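PDB 4ZZ7: methylmalonate-semialdehyde dehydrogenase from Oceanimonas doudoroffii, which catalyses the NAD-dependent oxidative decarboxylation of methylmalonate semialdehyde, with coenzyme A as acyl acceptor, probably to give propionyl-CoA. Local coordinates for residues Gln140-Asn152 with Leu214-Gly227. Numbering follows the deposited sequence.
Sequences QPMGVVAGITPFN and LLHDDRVKAVSFVG. With NAD (nicotinamide-adenine-dinucleotide), chain M.
Ala146 O takes the backbone N-H of Ser224 (N to O 3.0 Å) and a CA-H contact from Val223. The bonds alternate between the neighbouring parallel strands: Ala146 N gives to Ala222 O at 2.9 Å, Ile148 N to Ser224 O, and Val226 N to Ile148 O. On one face, the methyl of Ala146 meets Val220, CB to CG1 3.6 Å, with Leu214 of helix 208-216 close by. Farther along that face, Ile148 has CG2 anti to its backbone N, which sets this methyl at the edge of the Phe225 ring, near its plane, with CG2 3.5 Å from CD1. CD1 of the same Ile148 reaches Val223 CG1. Phe225 in turn packs on helix 229-241. At the other end, Asp217 holds the turn leading into the second strand: OD1 accepts Arg219 N through its anti lone pair, forming an Asx turn, and Arg219 NE through its syn one. Arg219 NH2 completes a side-on salt bridge at Asp217 OD2, while NH1 bonds to Ser50. Just past strand 144-148, Pro150 CG rests on CG1 of Val226, the last residue of strand 220-226 (3.8 Å), and Thr149 O accepts a hydrogen bond from O3B of the adenosine ribose of NAD at 2.7 Å. O4B of that ribose lies 3.4 Å from Phe225 CE1. Dinucleotide bound at the C-terminal ends of adjacent central parallel strands is characteristic of the Rossmann-type coenzyme domain of aldehyde dehydrogenases.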
ATOM      1  N   GLN A 140      14.131  -7.203  -5.340  1.00 20.45           N
ATOM      2  CA  GLN A 140      15.009  -8.355  -5.317  1.00 19.19           C
ATOM      3  C   GLN A 140      16.138  -8.115  -4.361  1.00 18.73           C
ATOM      4  O   GLN A 140      16.378  -6.971  -3.964  1.00 18.48           O
ATOM      5  CB  GLN A 140      15.535  -8.625  -6.708  1.00 19.02           C
ATOM      6  CG  GLN A 140      14.409  -8.995  -7.646  1.00 19.12           C
ATOM      7  CD  GLN A 140      14.883  -9.544  -8.963  1.00 19.03           C
ATOM      8  OE1 GLN A 140      16.062  -9.454  -9.317  1.00 18.55           O
ATOM      9  NE2 GLN A 140      13.959 -10.132  -9.702  1.00 19.21           N
ATOM     10  N   PRO A 141      16.843  -9.189  -3.983  1.00 18.72           N
ATOM     11  CA  PRO A 141      17.868  -9.010  -2.965  1.00 19.33           C
ATOM     12  C   PRO A 141      19.144  -8.314  -3.463  1.00 19.30           C
ATOM     13  O   PRO A 141      19.480  -8.398  -4.638  1.00 18.94           O
ATOM     14  CB  PRO A 141      18.151 -10.441  -2.503  1.00 19.54           C
ATOM     15  CG  PRO A 141      16.979 -11.246  -2.970  1.00 19.43           C
ATOM     16  CD  PRO A 141      16.611 -10.614  -4.263  1.00 18.84           C
ATOM     17  N   MET A 142      19.822  -7.636  -2.543  1.00 19.20           N
ATOM     18  CA  MET A 142      21.089  -6.971  -2.810  1.00 19.45           C
ATOM     19  C   MET A 142      22.249  -7.968  -3.025  1.00 19.50           C
ATOM     20  O   MET A 142      22.974  -7.915  -4.030  1.00 20.11           O
ATOM     21  CB  MET A 142      21.434  -6.039  -1.638  1.00 19.43           C
ATOM     22  CG  MET A 142      20.449  -4.890  -1.392  1.00 19.28           C
ATOM     23  SD  MET A 142      20.301  -3.798  -2.827  1.00 19.82           S
ATOM     24  CE  MET A 142      21.936  -3.054  -2.993  1.00 19.74           C
ATOM     25  N   GLY A 143      22.423  -8.869  -2.072  1.00 18.89           N
ATOM     26  CA  GLY A 143      23.578  -9.757  -2.066  1.00 18.34           C
ATOM     27  C   GLY A 143      24.085  -9.908  -0.665  1.00 17.50           C
ATOM     28  O   GLY A 143      23.324 -10.317   0.202  1.00 16.76           O
ATOM     29  N   VAL A 144      25.358  -9.565  -0.453  1.00 17.75           N
ATOM     30  CA  VAL A 144      25.956  -9.607   0.886  1.00 17.88           C
ATOM     31  C   VAL A 144      25.783  -8.243   1.490  1.00 17.97           C
ATOM     32  O   VAL A 144      26.113  -7.226   0.873  1.00 17.22           O
ATOM     33  CB  VAL A 144      27.452  -9.992   0.920  1.00 18.15           C
ATOM     34  CG1 VAL A 144      27.946 -10.047   2.359  1.00 18.05           C
ATOM     35  CG2 VAL A 144      27.704 -11.353   0.270  1.00 18.27           C
ATOM     36  N   VAL A 145      25.264  -8.251   2.714  1.00 18.53           N
ATOM     37  CA  VAL A 145      24.911  -7.047   3.435  1.00 18.77           C
ATOM     38  C   VAL A 145      25.648  -7.044   4.736  1.00 18.25           C
ATOM     39  O   VAL A 145      25.737  -8.081   5.393  1.00 18.52           O
ATOM     40  CB  VAL A 145      23.417  -7.004   3.739  1.00 19.65           C
ATOM     41  CG1 VAL A 145      23.081  -5.774   4.583  1.00 20.57           C
ATOM     42  CG2 VAL A 145      22.639  -6.956   2.435  1.00 19.87           C
ATOM     43  N   ALA A 146      26.151  -5.870   5.109  1.00 17.71           N
ATOM     44  CA  ALA A 146      26.995  -5.726   6.281  1.00 17.78           C
ATOM     45  C   ALA A 146      26.292  -4.868   7.310  1.00 17.89           C
ATOM     46  O   ALA A 146      25.676  -3.855   6.961  1.00 17.78           O
ATOM     47  CB  ALA A 146      28.328  -5.112   5.898  1.00 17.55           C
ATOM     48  N   GLY A 147      26.394  -5.279   8.573  1.00 17.69           N
ATOM     49  CA  GLY A 147      25.757  -4.572   9.686  1.00 17.50           C
ATOM     50  C   GLY A 147      26.759  -4.250  10.769  1.00 17.23           C
ATOM     51  O   GLY A 147      27.565  -5.101  11.117  1.00 16.96           O
ATOM     52  N   ILE A 148      26.712  -3.024  11.293  1.00 16.97           N
ATOM     53  CA  ILE A 148      27.667  -2.577  12.293  1.00 17.04           C
ATOM     54  C   ILE A 148      26.917  -1.922  13.419  1.00 17.24           C
ATOM     55  O   ILE A 148      26.194  -0.953  13.173  1.00 17.26           O
ATOM     56  CB  ILE A 148      28.661  -1.586  11.703  1.00 17.17           C
ATOM     57  CG1 ILE A 148      29.433  -2.259  10.581  1.00 17.20           C
ATOM     58  CG2 ILE A 148      29.629  -1.096  12.785  1.00 17.32           C
ATOM     59  CD1 ILE A 148      30.170  -1.297   9.704  1.00 17.81           C
ATOM     60  N   THR A 149      27.112  -2.433  14.641  1.00 17.00           N
ATOM     61  CA  THR A 149      26.202  -2.144  15.743  1.00 17.39           C
ATOM     62  C   THR A 149      26.918  -1.627  16.973  1.00 18.09           C
ATOM     63  O   THR A 149      28.116  -1.828  17.133  1.00 18.00           O
ATOM     64  CB  THR A 149      25.347  -3.378  16.106  1.00 17.63           C
ATOM     65  OG1 THR A 149      26.130  -4.380  16.785  1.00 18.46           O
ATOM     66  CG2 THR A 149      24.723  -3.953  14.867  1.00 17.40           C
ATOM     67  N   PRO A 150      26.184  -0.951  17.855  1.00 19.33           N
ATOM     68  CA  PRO A 150      26.815  -0.378  19.033  1.00 20.78           C
ATOM     69  C   PRO A 150      26.774  -1.288  20.292  1.00 22.24           C
ATOM     70  O   PRO A 150      26.241  -2.429  20.250  1.00 22.17           O
ATOM     71  CB  PRO A 150      26.006   0.898  19.243  1.00 20.32           C
ATOM     72  CG  PRO A 150      24.631   0.523  18.810  1.00 20.31           C
ATOM     73  CD  PRO A 150      24.756  -0.596  17.797  1.00 19.63           C
ATOM     74  N   PHE A 151      27.360  -0.771  21.378  1.00 22.41           N
ATOM     75  CA  PHE A 151      27.476  -1.509  22.618  1.00 23.32           C
ATOM     76  C   PHE A 151      26.184  -1.500  23.403  1.00 24.16           C
ATOM     77  O   PHE A 151      25.893  -2.458  24.096  1.00 25.27           O
ATOM     78  CB  PHE A 151      28.614  -0.956  23.500  1.00 23.54           C
ATOM     79  CG  PHE A 151      28.252   0.281  24.272  1.00 23.48           C
ATOM     80  CD1 PHE A 151      27.502   0.209  25.444  1.00 24.11           C
ATOM     81  CD2 PHE A 151      28.663   1.513  23.838  1.00 23.94           C
ATOM     82  CE1 PHE A 151      27.154   1.355  26.143  1.00 24.31           C
ATOM     83  CE2 PHE A 151      28.319   2.669  24.526  1.00 24.38           C
ATOM     84  CZ  PHE A 151      27.567   2.589  25.685  1.00 24.29           C
ATOM     85  N   ASN A 152      25.441  -0.404  23.342  1.00 24.95           N
ATOM     86  CA  ASN A 152      24.295  -0.220  24.244  1.00 25.48           C
ATOM     87  C   ASN A 152      23.112  -1.163  24.050  1.00 22.45           C
ATOM     88  O   ASN A 152      22.378  -1.424  25.005  1.00 21.74           O
ATOM     89  CB  ASN A 152      23.816   1.239  24.268  1.00 28.42           C
ATOM     90  CG  ASN A 152      23.320   1.749  22.917  1.00 29.96           C
ATOM     91  OD1 ASN A 152      24.040   1.746  21.920  1.00 32.29           O
ATOM     92  ND2 ASN A 152      22.095   2.246  22.905  1.00 31.49           N
ATOM     93  N   LEU A 214      34.893  -4.590   5.509  1.00 23.63           N
ATOM     94  CA  LEU A 214      33.525  -4.600   4.982  1.00 23.23           C
ATOM     95  C   LEU A 214      33.263  -3.445   3.955  1.00 23.82           C
ATOM     96  O   LEU A 214      32.783  -3.677   2.812  1.00 23.51           O
ATOM     97  CB  LEU A 214      32.519  -4.512   6.133  1.00 22.29           C
ATOM     98  CG  LEU A 214      32.522  -5.666   7.136  1.00 21.75           C
ATOM     99  CD1 LEU A 214      31.741  -5.277   8.382  1.00 21.37           C
ATOM    100  CD2 LEU A 214      31.958  -6.930   6.512  1.00 21.59           C
ATOM    101  N   LEU A 215      33.611  -2.222   4.357  1.00 22.22           N
ATOM    102  CA  LEU A 215      33.386  -1.041   3.525  1.00 21.43           C
ATOM    103  C   LEU A 215      34.105  -1.094   2.156  1.00 21.71           C
ATOM    104  O   LEU A 215      33.596  -0.606   1.140  1.00 18.95           O
ATOM    105  CB  LEU A 215      33.800   0.214   4.289  1.00 20.79           C
ATOM    106  CG  LEU A 215      33.006   0.489   5.565  1.00 20.63           C
ATOM    107  CD1 LEU A 215      33.629   1.619   6.362  1.00 20.94           C
ATOM    108  CD2 LEU A 215      31.564   0.805   5.267  1.00 20.41           C
ATOM    109  N   HIS A 216      35.283  -1.710   2.137  1.00 23.31           N
ATOM    110  CA  HIS A 216      36.136  -1.693   0.948  1.00 23.22           C
ATOM    111  C   HIS A 216      36.025  -2.938   0.066  1.00 23.69           C
ATOM    112  O   HIS A 216      36.428  -2.899  -1.087  1.00 25.52           O
ATOM    113  CB  HIS A 216      37.571  -1.421   1.380  1.00 22.70           C
ATOM    114  CG  HIS A 216      37.789  -0.024   1.872  1.00 22.45           C
ATOM    115  ND1 HIS A 216      37.446   0.385   3.140  1.00 22.11           N
ATOM    116  CD2 HIS A 216      38.304   1.066   1.256  1.00 23.11           C
ATOM    117  CE1 HIS A 216      37.757   1.662   3.289  1.00 22.63           C
ATOM    118  NE2 HIS A 216      38.272   2.102   2.156  1.00 22.32           N
ATOM    119  N   ASP A 217      35.462  -4.028   0.588  1.00 23.86           N
ATOM    120  CA  ASP A 217      35.198  -5.227  -0.226  1.00 22.83           C
ATOM    121  C   ASP A 217      34.022  -5.006  -1.189  1.00 24.49           C
ATOM    122  O   ASP A 217      32.920  -4.705  -0.784  1.00 24.86           O
ATOM    123  CB  ASP A 217      34.904  -6.425   0.663  1.00 21.06           C
ATOM    124  CG  ASP A 217      34.946  -7.739  -0.089  1.00 19.94           C
ATOM    125  OD1 ASP A 217      34.101  -7.970  -0.992  1.00 19.00           O
ATOM    126  OD2 ASP A 217      35.818  -8.558   0.247  1.00 18.55           O
ATOM    127  N   ASP A 218      34.267  -5.213  -2.468  1.00 27.67           N
ATOM    128  CA  ASP A 218      33.283  -4.928  -3.508  1.00 29.75           C
ATOM    129  C   ASP A 218      32.051  -5.824  -3.465  1.00 27.72           C
ATOM    130  O   ASP A 218      30.997  -5.434  -3.987  1.00 26.98           O
ATOM    131  CB  ASP A 218      33.936  -4.988  -4.900  1.00 32.86           C
ATOM    132  CG  ASP A 218      34.977  -3.887  -5.103  1.00 37.48           C
ATOM    133  OD1 ASP A 218      35.252  -3.118  -4.139  1.00 42.17           O
ATOM    134  OD2 ASP A 218      35.536  -3.797  -6.223  1.00 40.56           O
ATOM    135  N   ARG A 219      32.168  -6.999  -2.842  1.00 25.25           N
ATOM    136  CA  ARG A 219      31.002  -7.901  -2.690  1.00 23.40           C
ATOM    137  C   ARG A 219      29.924  -7.395  -1.692  1.00 21.78           C
ATOM    138  O   ARG A 219      28.789  -7.860  -1.731  1.00 20.91           O
ATOM    139  CB  ARG A 219      31.451  -9.310  -2.293  1.00 22.51           C
ATOM    140  CG  ARG A 219      32.327  -9.980  -3.314  1.00 22.23           C
ATOM    141  CD  ARG A 219      33.048 -11.193  -2.764  1.00 21.76           C
ATOM    142  NE  ARG A 219      34.079 -10.842  -1.805  1.00 21.42           N
ATOM    143  CZ  ARG A 219      34.833 -11.731  -1.166  1.00 22.41           C
ATOM    144  NH1 ARG A 219      34.684 -13.033  -1.388  1.00 22.04           N
ATOM    145  NH2 ARG A 219      35.743 -11.325  -0.281  1.00 24.15           N
ATOM    146  N   VAL A 220      30.296  -6.485  -0.793  1.00 20.51           N
ATOM    147  CA  VAL A 220      29.377  -5.930   0.175  1.00 20.24           C
ATOM    148  C   VAL A 220      28.623  -4.849  -0.550  1.00 19.84           C
ATOM    149  O   VAL A 220      29.197  -3.833  -0.913  1.00 20.56           O
ATOM    150  CB  VAL A 220      30.098  -5.314   1.405  1.00 20.68           C
ATOM    151  CG1 VAL A 220      29.097  -4.719   2.378  1.00 20.46           C
ATOM    152  CG2 VAL A 220      30.932  -6.356   2.134  1.00 21.15           C
ATOM    153  N   LYS A 221      27.328  -5.064  -0.709  1.00 19.65           N
ATOM    154  CA  LYS A 221      26.465  -4.200  -1.469  1.00 19.51           C
ATOM    155  C   LYS A 221      25.642  -3.209  -0.647  1.00 18.71           C
ATOM    156  O   LYS A 221      25.029  -2.326  -1.234  1.00 19.09           O
ATOM    157  CB  LYS A 221      25.518  -5.061  -2.299  1.00 21.43           C
ATOM    158  CG  LYS A 221      25.998  -5.296  -3.720  1.00 23.42           C
ATOM    159  CD  LYS A 221      27.028  -6.393  -3.815  1.00 25.13           C
ATOM    160  CE  LYS A 221      28.080  -6.083  -4.884  1.00 27.70           C
ATOM    161  NZ  LYS A 221      27.572  -6.042  -6.284  1.00 29.57           N
ATOM    162  N   ALA A 222      25.588  -3.356   0.675  1.00 17.80           N
ATOM    163  CA  ALA A 222      24.863  -2.399   1.517  1.00 17.46           C
ATOM    164  C   ALA A 222      25.365  -2.427   2.938  1.00 17.48           C
ATOM    165  O   ALA A 222      25.693  -3.484   3.461  1.00 18.17           O
ATOM    166  CB  ALA A 222      23.368  -2.692   1.495  1.00 17.57           C
ATOM    167  N   VAL A 223      25.382  -1.269   3.580  1.00 17.51           N
ATOM    168  CA  VAL A 223      25.879  -1.164   4.947  1.00 18.02           C
ATOM    169  C   VAL A 223      24.893  -0.449   5.884  1.00 18.28           C
ATOM    170  O   VAL A 223      24.581   0.723   5.679  1.00 18.06           O
ATOM    171  CB  VAL A 223      27.232  -0.424   4.959  1.00 18.15           C
ATOM    172  CG1 VAL A 223      27.783  -0.323   6.384  1.00 18.19           C
ATOM    173  CG2 VAL A 223      28.221  -1.124   4.023  1.00 17.68           C
ATOM    174  N   SER A 224      24.435  -1.163   6.914  1.00 18.87           N
ATOM    175  CA  SER A 224      23.609  -0.592   8.007  1.00 18.96           C
ATOM    176  C   SER A 224      24.465  -0.307   9.248  1.00 18.45           C
ATOM    177  O   SER A 224      24.937  -1.241   9.912  1.00 17.61           O
ATOM    178  CB  SER A 224      22.483  -1.559   8.404  1.00 19.31           C
ATOM    179  OG  SER A 224      21.456  -1.629   7.425  1.00 19.82           O
ATOM    180  N   PHE A 225      24.664   0.978   9.552  1.00 18.15           N
ATOM    181  CA  PHE A 225      25.429   1.383  10.734  1.00 18.01           C
ATOM    182  C   PHE A 225      24.524   2.029  11.721  1.00 18.51           C
ATOM    183  O   PHE A 225      23.679   2.825  11.335  1.00 18.42           O
ATOM    184  CB  PHE A 225      26.546   2.386  10.418  1.00 17.86           C
ATOM    185  CG  PHE A 225      27.294   2.866  11.646  1.00 16.87           C
ATOM    186  CD1 PHE A 225      28.276   2.101  12.206  1.00 16.67           C
ATOM    187  CD2 PHE A 225      26.982   4.080  12.248  1.00 16.69           C
ATOM    188  CE1 PHE A 225      28.940   2.525  13.341  1.00 16.76           C
ATOM    189  CE2 PHE A 225      27.644   4.512  13.384  1.00 16.25           C
ATOM    190  CZ  PHE A 225      28.624   3.734  13.931  1.00 16.30           C
ATOM    191  N   VAL A 226      24.736   1.685  12.994  1.00 19.93           N
ATOM    192  CA  VAL A 226      24.094   2.334  14.145  1.00 20.96           C
ATOM    193  C   VAL A 226      25.210   2.631  15.151  1.00 22.01           C
ATOM    194  O   VAL A 226      25.986   1.749  15.494  1.00 23.62           O
ATOM    195  CB  VAL A 226      23.000   1.436  14.782  1.00 20.28           C
ATOM    196  CG1 VAL A 226      22.448   2.040  16.061  1.00 20.12           C
ATOM    197  CG2 VAL A 226      21.865   1.249  13.802  1.00 20.49           C
ATOM    198  N   GLY A 227      25.303   3.875  15.600  1.00 22.61           N
ATOM    199  CA  GLY A 227      26.341   4.268  16.549  1.00 23.15           C
ATOM    200  C   GLY A 227      26.417   5.775  16.716  1.00 23.28           C
ATOM    201  O   GLY A 227      25.402   6.462  16.586  1.00 23.56           O
TER
HETATM  202  PA  NAD M 501      30.440   3.962  18.089  1.00 47.36           P
HETATM  203  O1A NAD M 501      31.836   3.883  18.700  1.00 46.29           O
HETATM  204  O2A NAD M 501      29.951   5.208  17.372  1.00 43.25           O
HETATM  205  O5B NAD M 501      30.295   2.768  16.999  1.00 46.00           O
HETATM  206  C5B NAD M 501      29.865   1.437  17.322  1.00 41.94           C
HETATM  207  C4B NAD M 501      30.366   0.419  16.297  1.00 38.73           C
HETATM  208  O4B NAD M 501      31.255   1.039  15.364  1.00 36.88           O
HETATM  209  C3B NAD M 501      31.146  -0.738  16.912  1.00 37.46           C
HETATM  210  O3B NAD M 501      30.723  -1.945  16.274  1.00 34.93           O
HETATM  211  C2B NAD M 501      32.616  -0.396  16.675  1.00 37.53           C
HETATM  212  O2B NAD M 501      33.524  -1.465  16.396  1.00 37.76           O
HETATM  213  C1B NAD M 501      32.578   0.496  15.447  1.00 37.65           C
HETATM  214  N9A NAD M 501      33.602   1.583  15.493  1.00 39.19           N
HETATM  215  C8A NAD M 501      33.961   2.312  16.589  1.00 38.74           C
HETATM  216  N7A NAD M 501      34.901   3.225  16.265  1.00 38.34           N
HETATM  217  C5A NAD M 501      35.169   3.093  14.942  1.00 37.80           C
HETATM  218  C6A NAD M 501      36.083   3.753  13.964  1.00 36.51           C
HETATM  219  N6A NAD M 501      36.895   4.752  14.371  1.00 35.98           N
HETATM  220  N1A NAD M 501      36.059   3.324  12.673  1.00 35.24           N
HETATM  221  C2A NAD M 501      35.238   2.309  12.266  1.00 34.01           C
HETATM  222  N3A NAD M 501      34.380   1.666  13.084  1.00 32.17           N
HETATM  223  C4A NAD M 501      34.307   2.003  14.416  1.00 37.52           C
HETATM  224  O3  NAD M 501      29.334   3.577  19.237  1.00 50.37           O
HETATM  225  PN  NAD M 501      29.552   2.897  20.713  1.00 49.99           P
HETATM  226  O1N NAD M 501      29.930   1.418  20.590  1.00 48.95           O
HETATM  227  O2N NAD M 501      30.334   3.794  21.682  1.00 46.90           O
HETATM  228  O5D NAD M 501      28.003   3.003  21.119  1.00 51.33           O
HETATM  229  C5D NAD M 501      27.456   4.255  21.566  1.00 57.61           C
HETATM  230  C4D NAD M 501      26.755   5.098  20.480  1.00 61.76           C
HETATM  231  O4D NAD M 501      25.573   4.497  19.904  1.00 65.76           O
HETATM  232  C3D NAD M 501      26.277   6.438  21.065  1.00 63.77           C
HETATM  233  O3D NAD M 501      27.135   7.508  20.656  1.00 57.82           O
HETATM  234  C2D NAD M 501      24.832   6.645  20.584  1.00 66.08           C
HETATM  235  O2D NAD M 501      24.619   7.964  20.070  1.00 63.54           O
HETATM  236  C1D NAD M 501      24.678   5.561  19.532  1.00 65.85           C
HETATM  237  N1N NAD M 501      23.321   5.065  19.333  1.00 68.43           N
HETATM  238  C2N NAD M 501      22.648   5.552  18.282  1.00 71.75           C
HETATM  239  C3N NAD M 501      21.353   5.122  18.010  1.00 73.58           C
HETATM  240  C7N NAD M 501      20.535   5.661  16.861  1.00 78.12           C
HETATM  241  O7N NAD M 501      20.329   6.865  16.667  1.00 74.25           O
HETATM  242  N7N NAD M 501      19.988   4.756  16.068  1.00 79.79           N
HETATM  243  C4N NAD M 501      20.782   4.151  18.825  1.00 68.67           C
HETATM  244  C5N NAD M 501      21.492   3.646  19.907  1.00 67.21           C
HETATM  245  C6N NAD M 501      22.782   4.126  20.140  1.00 70.12           C
HETATM  246  O   HOH W   1      27.061  -9.446  -2.590  1.00  6.42           O